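Local coordinates for PA1221 (Pseudomonas aeruginosa, PDB 4DG8), which belongs to the ANL superfamily of AMP-binding proteins and also carries a predicted phosphopantetheine attachment site, as in carrier domains, at residues K423-E435 and C447-L460. Residues are numbered along the deposited sequence; the frame is centred on the assembly and turned at random.
With AMP (adenosine monophosphate), chain B.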
loop_
_atom_site.group_PDB
_atom_site.type_symbol
_atom_site.label_atom_id
_atom_site.label_comp_id
_atom_site.label_asym_id
_atom_site.label_seq_id
_atom_site.Cartn_x
_atom_site.Cartn_y
_atom_site.Cartn_z
ATOM N N LYS A 423 -2.687 -3.216 12.160
ATOM C CA LYS A 423 -2.059 -3.543 10.879
ATOM C C LYS A 423 -1.701 -5.027 10.825
ATOM O O LYS A 423 -0.887 -5.499 11.619
ATOM C CB LYS A 423 -0.802 -2.690 10.642
ATOM C CG LYS A 423 -1.043 -1.175 10.499
ATOM C CD LYS A 423 -1.767 -0.833 9.187
ATOM C CE LYS A 423 -0.892 -1.046 7.926
ATOM N NZ LYS A 423 0.061 0.075 7.637
ATOM N N LEU A 424 -2.294 -5.762 9.889
ATOM C CA LEU A 424 -2.008 -7.187 9.766
ATOM C C LEU A 424 -1.392 -7.508 8.400
ATOM O O LEU A 424 -2.072 -7.485 7.374
ATOM C CB LEU A 424 -3.305 -7.979 9.977
ATOM C CG LEU A 424 -3.321 -9.498 9.840
ATOM C CD1 LEU A 424 -2.245 -10.111 10.704
ATOM C CD2 LEU A 424 -4.699 -10.043 10.223
ATOM N N ASN A 425 -0.102 -7.818 8.398
ATOM C CA ASN A 425 0.610 -8.138 7.163
ATOM C C ASN A 425 0.303 -7.180 6.017
ATOM O O ASN A 425 -0.071 -7.601 4.920
ATOM C CB ASN A 425 0.372 -9.588 6.759
ATOM C CG ASN A 425 0.783 -10.543 7.845
ATOM O OD1 ASN A 425 1.884 -10.432 8.393
ATOM N ND2 ASN A 425 -0.112 -11.461 8.199
ATOM N N GLY A 426 0.447 -5.888 6.294
ATOM C CA GLY A 426 0.279 -4.865 5.277
ATOM C C GLY A 426 -1.115 -4.279 5.173
ATOM O O GLY A 426 -1.291 -3.219 4.580
ATOM N N TYR A 427 -2.105 -4.962 5.746
ATOM C CA TYR A 427 -3.491 -4.507 5.688
ATOM C C TYR A 427 -3.976 -3.877 6.994
ATOM O O TYR A 427 -3.705 -4.389 8.083
ATOM C CB TYR A 427 -4.420 -5.684 5.376
ATOM C CG TYR A 427 -4.189 -6.355 4.047
ATOM C CD1 TYR A 427 -4.502 -5.704 2.859
ATOM C CD2 TYR A 427 -3.688 -7.655 3.976
ATOM C CE1 TYR A 427 -4.310 -6.324 1.636
ATOM C CE2 TYR A 427 -3.488 -8.287 2.756
ATOM C CZ TYR A 427 -3.808 -7.615 1.591
ATOM O OH TYR A 427 -3.618 -8.217 0.369
ATOM N N ARG A 428 -4.708 -2.770 6.891
ATOM C CA ARG A 428 -5.491 -2.310 8.031
ATOM C C ARG A 428 -6.685 -3.253 8.266
ATOM O O ARG A 428 -7.318 -3.761 7.329
ATOM C CB ARG A 428 -5.989 -0.882 7.817
ATOM C CG ARG A 428 -4.906 0.170 7.851
ATOM C CD ARG A 428 -5.472 1.535 7.434
ATOM N NE ARG A 428 -5.936 1.545 6.047
ATOM C CZ ARG A 428 -6.324 2.642 5.398
ATOM N NH1 ARG A 428 -6.311 3.822 6.012
ATOM N NH2 ARG A 428 -6.730 2.559 4.131
ATOM N N LEU A 429 -6.997 -3.492 9.528
ATOM C CA LEU A 429 -8.112 -4.354 9.846
ATOM C C LEU A 429 -8.861 -3.800 11.032
ATOM O O LEU A 429 -8.247 -3.459 12.071
ATOM C CB LEU A 429 -7.613 -5.764 10.164
ATOM C CG LEU A 429 -8.715 -6.785 10.422
ATOM C CD1 LEU A 429 -9.644 -6.840 9.212
ATOM C CD2 LEU A 429 -8.113 -8.138 10.726
ATOM N N ASP A 430 -10.185 -3.769 10.904
ATOM C CA ASP A 430 -11.018 -3.374 12.023
ATOM C C ASP A 430 -11.203 -4.685 12.755
ATOM O O ASP A 430 -12.045 -5.520 12.412
ATOM C CB ASP A 430 -12.362 -2.871 11.500
ATOM C CG ASP A 430 -13.242 -2.301 12.592
ATOM O OD1 ASP A 430 -13.068 -2.684 13.777
ATOM O OD2 ASP A 430 -14.130 -1.478 12.251
ATOM N N LEU A 431 -10.416 -4.829 13.812
ATOM C CA LEU A 431 -10.309 -6.092 14.518
ATOM C C LEU A 431 -11.590 -6.372 15.305
ATOM O O LEU A 431 -12.114 -7.492 15.265
ATOM C CB LEU A 431 -9.062 -6.095 15.409
ATOM C CG LEU A 431 -8.726 -7.396 16.137
ATOM C CD1 LEU A 431 -8.487 -8.509 15.137
ATOM C CD2 LEU A 431 -7.505 -7.195 17.010
ATOM N N PRO A 432 -12.102 -5.350 16.017
ATOM C CA PRO A 432 -13.321 -5.561 16.799
ATOM C C PRO A 432 -14.517 -5.911 15.917
ATOM O O PRO A 432 -15.394 -6.652 16.370
ATOM C CB PRO A 432 -13.532 -4.210 17.493
ATOM C CG PRO A 432 -12.188 -3.587 17.515
ATOM C CD PRO A 432 -11.560 -3.994 16.221
ATOM N N ALA A 433 -14.547 -5.412 14.682
ATOM C CA ALA A 433 -15.637 -5.753 13.761
ATOM C C ALA A 433 -15.593 -7.229 13.372
ATOM O O ALA A 433 -16.611 -7.920 13.426
ATOM C CB ALA A 433 -15.613 -4.864 12.513
ATOM N N LEU A 434 -14.405 -7.705 13.002
ATOM C CA LEU A 434 -14.208 -9.103 12.618
ATOM C C LEU A 434 -14.496 -10.038 13.801
ATOM O O LEU A 434 -15.095 -11.121 13.659
ATOM C CB LEU A 434 -12.780 -9.303 12.076
ATOM C CG LEU A 434 -12.427 -10.708 11.579
ATOM C CD1 LEU A 434 -13.418 -11.138 10.500
ATOM C CD2 LEU A 434 -10.969 -10.799 11.079
ATOM N N GLU A 435 -14.079 -9.589 14.973
ATOM C CA GLU A 435 -14.324 -10.295 16.224
ATOM C C GLU A 435 -15.833 -10.431 16.467
ATOM O O GLU A 435 -16.353 -11.526 16.748
ATOM C CB GLU A 435 -13.685 -9.494 17.353
ATOM C CG GLU A 435 -13.435 -10.243 18.634
ATOM C CD GLU A 435 -12.550 -9.447 19.572
ATOM O OE1 GLU A 435 -11.558 -10.013 20.072
ATOM O OE2 GLU A 435 -12.837 -8.248 19.792
ATOM N N CYS A 447 -15.920 -14.325 21.802
ATOM C CA CYS A 447 -14.731 -14.575 20.993
ATOM C C CYS A 447 -13.691 -13.464 21.147
ATOM O O CYS A 447 -14.038 -12.282 21.216
ATOM C CB CYS A 447 -15.122 -14.708 19.517
ATOM S SG CYS A 447 -13.740 -14.540 18.340
ATOM N N ALA A 448 -12.414 -13.841 21.174
ATOM C CA ALA A 448 -11.326 -12.872 21.188
ATOM C C ALA A 448 -10.293 -13.130 20.083
ATOM O O ALA A 448 -9.797 -14.253 19.913
ATOM C CB ALA A 448 -10.648 -12.838 22.558
ATOM N N LEU A 449 -9.983 -12.075 19.337
ATOM C CA LEU A 449 -8.958 -12.126 18.313
ATOM C C LEU A 449 -7.666 -11.529 18.860
ATOM O O LEU A 449 -7.663 -10.421 19.395
ATOM C CB LEU A 449 -9.407 -11.373 17.057
ATOM C CG LEU A 449 -10.601 -11.983 16.310
ATOM C CD1 LEU A 449 -10.939 -11.170 15.072
ATOM C CD2 LEU A 449 -10.310 -13.426 15.939
ATOM N N LEU A 450 -6.580 -12.281 18.721
ATOM C CA LEU A 450 -5.269 -11.891 19.219
ATOM C C LEU A 450 -4.284 -11.839 18.056
ATOM O O LEU A 450 -4.535 -12.413 16.995
ATOM C CB LEU A 450 -4.765 -12.905 20.250
ATOM C CG LEU A 450 -5.601 -13.202 21.495
ATOM C CD1 LEU A 450 -4.918 -14.288 22.318
ATOM C CD2 LEU A 450 -5.822 -11.947 22.333
ATOM N N VAL A 451 -3.167 -11.146 18.255
ATOM C CA VAL A 451 -2.112 -11.099 17.249
ATOM C C VAL A 451 -0.770 -11.489 17.865
ATOM O O VAL A 451 -0.469 -11.112 18.999
ATOM C CB VAL A 451 -1.993 -9.700 16.592
ATOM C CG1 VAL A 451 -0.878 -9.691 15.545
ATOM C CG2 VAL A 451 -3.318 -9.288 15.960
ATOM N N ARG A 452 0.026 -12.261 17.125
ATOM C CA ARG A 452 1.376 -12.609 17.576
ATOM C C ARG A 452 2.324 -12.558 16.390
ATOM O O ARG A 452 1.888 -12.439 15.251
ATOM C CB ARG A 452 1.405 -13.992 18.233
ATOM C CG ARG A 452 1.238 -15.145 17.259
ATOM C CD ARG A 452 1.207 -16.489 17.969
ATOM N NE ARG A 452 1.082 -17.593 17.021
ATOM C CZ ARG A 452 0.942 -18.869 17.369
ATOM N NH1 ARG A 452 0.905 -19.209 18.652
ATOM N NH2 ARG A 452 0.839 -19.809 16.437
ATOM N N GLU A 453 3.624 -12.613 16.632
ATOM C CA GLU A 453 4.531 -12.593 15.492
ATOM C C GLU A 453 5.444 -13.815 15.411
ATOM O O GLU A 453 6.206 -14.106 16.333
ATOM C CB GLU A 453 5.323 -11.285 15.424
ATOM C CG GLU A 453 6.004 -11.058 14.076
ATOM C CD GLU A 453 5.992 -9.601 13.645
ATOM O OE1 GLU A 453 4.933 -8.946 13.786
ATOM O OE2 GLU A 453 7.040 -9.111 13.169
ATOM N N ARG A 454 5.337 -14.532 14.296
ATOM C CA ARG A 454 6.238 -15.639 14.001
ATOM C C ARG A 454 7.048 -15.235 12.784
ATOM O O ARG A 454 6.487 -14.878 11.743
ATOM C CB ARG A 454 5.465 -16.933 13.733
ATOM C CG ARG A 454 4.645 -17.428 14.919
ATOM C CD ARG A 454 5.554 -17.785 16.067
ATOM N NE ARG A 454 4.867 -17.925 17.348
ATOM C CZ ARG A 454 4.317 -19.054 17.786
ATOM N NH1 ARG A 454 4.349 -20.150 17.032
ATOM N NH2 ARG A 454 3.726 -19.084 18.976
ATOM N N ASN A 455 8.369 -15.272 12.925
ATOM C CA ASN A 455 9.255 -14.748 11.896
ATOM C C ASN A 455 8.886 -13.297 11.598
ATOM O O ASN A 455 8.770 -12.481 12.516
ATOM C CB ASN A 455 9.178 -15.618 10.643
ATOM C CG ASN A 455 9.323 -17.099 10.959
ATOM O OD1 ASN A 455 8.335 -17.803 11.169
ATOM N ND2 ASN A 455 10.560 -17.574 11.011
ATOM N N GLY A 456 8.684 -12.971 10.328
ATOM C CA GLY A 456 8.311 -11.616 9.968
ATOM C C GLY A 456 6.814 -11.423 9.793
ATOM O O GLY A 456 6.365 -10.412 9.243
ATOM N N VAL A 457 6.027 -12.383 10.264
ATOM C CA VAL A 457 4.601 -12.349 9.974
ATOM C C VAL A 457 3.703 -12.306 11.209
ATOM O O VAL A 457 3.873 -13.087 12.158
ATOM C CB VAL A 457 4.189 -13.514 9.043
ATOM C CG1 VAL A 457 2.701 -13.818 9.176
ATOM C CG2 VAL A 457 4.550 -13.186 7.605
ATOM N N LYS A 458 2.756 -11.374 11.188
ATOM C CA LYS A 458 1.750 -11.302 12.223
ATOM C C LYS A 458 0.723 -12.382 11.925
ATOM O O LYS A 458 0.266 -12.547 10.786
ATOM C CB LYS A 458 1.079 -9.927 12.272
ATOM C CG LYS A 458 2.025 -8.744 12.435
ATOM C CD LYS A 458 1.992 -7.873 11.183
ATOM C CE LYS A 458 2.589 -6.494 11.426
ATOM N NZ LYS A 458 2.361 -5.596 10.250
ATOM N N GLN A 459 0.390 -13.135 12.960
ATOM C CA GLN A 459 -0.599 -14.175 12.874
ATOM C C GLN A 459 -1.768 -13.747 13.720
ATOM O O GLN A 459 -1.603 -13.173 14.804
ATOM C CB GLN A 459 -0.035 -15.510 13.370
ATOM C CG GLN A 459 0.999 -16.114 12.436
ATOM C CD GLN A 459 1.644 -17.377 12.988
ATOM O OE1 GLN A 459 1.552 -17.671 14.180
ATOM N NE2 GLN A 459 2.312 -18.126 12.118
ATOM N N LEU A 460 -2.950 -14.007 13.182
ATOM C CA LEU A 460 -4.193 -13.800 13.878
ATOM C C LEU A 460 -4.505 -15.109 14.591
ATOM O O LEU A 460 -4.292 -16.191 14.042
ATOM C CB LEU A 460 -5.281 -13.463 12.867
ATOM C CG LEU A 460 -6.572 -12.827 13.364
ATOM C CD1 LEU A 460 -6.284 -11.508 14.068
ATOM C CD2 LEU A 460 -7.510 -12.621 12.179
HETATM P P AMP B . -2.213 1.806 4.991
HETATM O O1P AMP B . -2.583 0.359 4.747
HETATM O O2P AMP B . -0.968 2.363 4.315
HETATM O O3P AMP B . -3.432 2.631 4.623
HETATM O "O5'" AMP B . -2.124 2.075 6.555
HETATM C "C5'" AMP B . -2.041 3.395 7.054
HETATM C "C4'" AMP B . -1.905 3.415 8.552
HETATM O "O4'" AMP B . -0.743 2.644 8.957
HETATM C "C3'" AMP B . -1.681 4.782 9.172
HETATM O "O3'" AMP B . -2.886 5.525 9.317
HETATM C "C2'" AMP B . -1.003 4.440 10.492
HETATM O "O2'" AMP B . -1.964 3.999 11.444
HETATM C "C1'" AMP B . -0.136 3.245 10.087
HETATM N N9 AMP B . 1.239 3.655 9.719
HETATM C C8 AMP B . 1.692 3.774 8.448
HETATM N N7 AMP B . 2.990 4.166 8.415
HETATM C C5 AMP B . 3.401 4.321 9.682
HETATM C C6 AMP B . 4.668 4.723 10.354
HETATM N N6 AMP B . 5.762 5.047 9.642
HETATM N N1 AMP B . 4.692 4.749 11.709
HETATM C C2 AMP B . 3.593 4.420 12.421
HETATM N N3 AMP B . 2.417 4.046 11.877
HETATM C C4 AMP B . 2.249 3.974 10.538
#
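Asn-425 reaches across to the backbone of Lys-458 and holds it at both polar groups. Its ND2 donates to Lys-458 O (2.8 Å) in the carbonyl plane, while Lys-458 N gives a more bent bond to Asn-425 OD1 (3.1 Å, 140° at the hydrogen). A carboxamide suits this place because it offers donor and acceptor side by side. Val-457 CG1 lies against the same amide, 3.6 Å from OD1.

At the far end, Glu-435 makes a single bond to the strand: its OE1 takes Leu-449 N at 2.7 Å, nearly straight, on the anti side of the carboxylate. With CG anti to the backbone N (chi1 -161°) and an extended chain beyond, a glutamate is long enough to reach from the helix to the strand's N-H.

Leucines fill the middle, their branched, apolar ends interlocking between helix and strands. Leu-431 CD1 packs on Leu-449 CB (3.6 Å) and also meets Leu-460, whereas Leu-434 crosses Leu-449 at about a right angle. Leu-424 and Lys-458 run past each other in opposite directions, Leu-424 CD1 lying 3.7 Å from Lys-458 CB; the lysine's NZ goes on to a salt bridge with Asp-286.

The type I' turn from Leu-424 to Tyr-427 positions Asn-425, and Gly-426 suits its positive phi. From this hairpin Lys-423 NZ binds AMP O4' (3.0 Å) and O5', as well as Gly-285 O, while AMP O3P sits over a face of the Arg-428 guanidinium.

The contact thus packs hairpin 421-430 and the start of helix 431-439 against strands 444-454 and 457-466, with helix 504-510 touching Ala-448 and Leu-450.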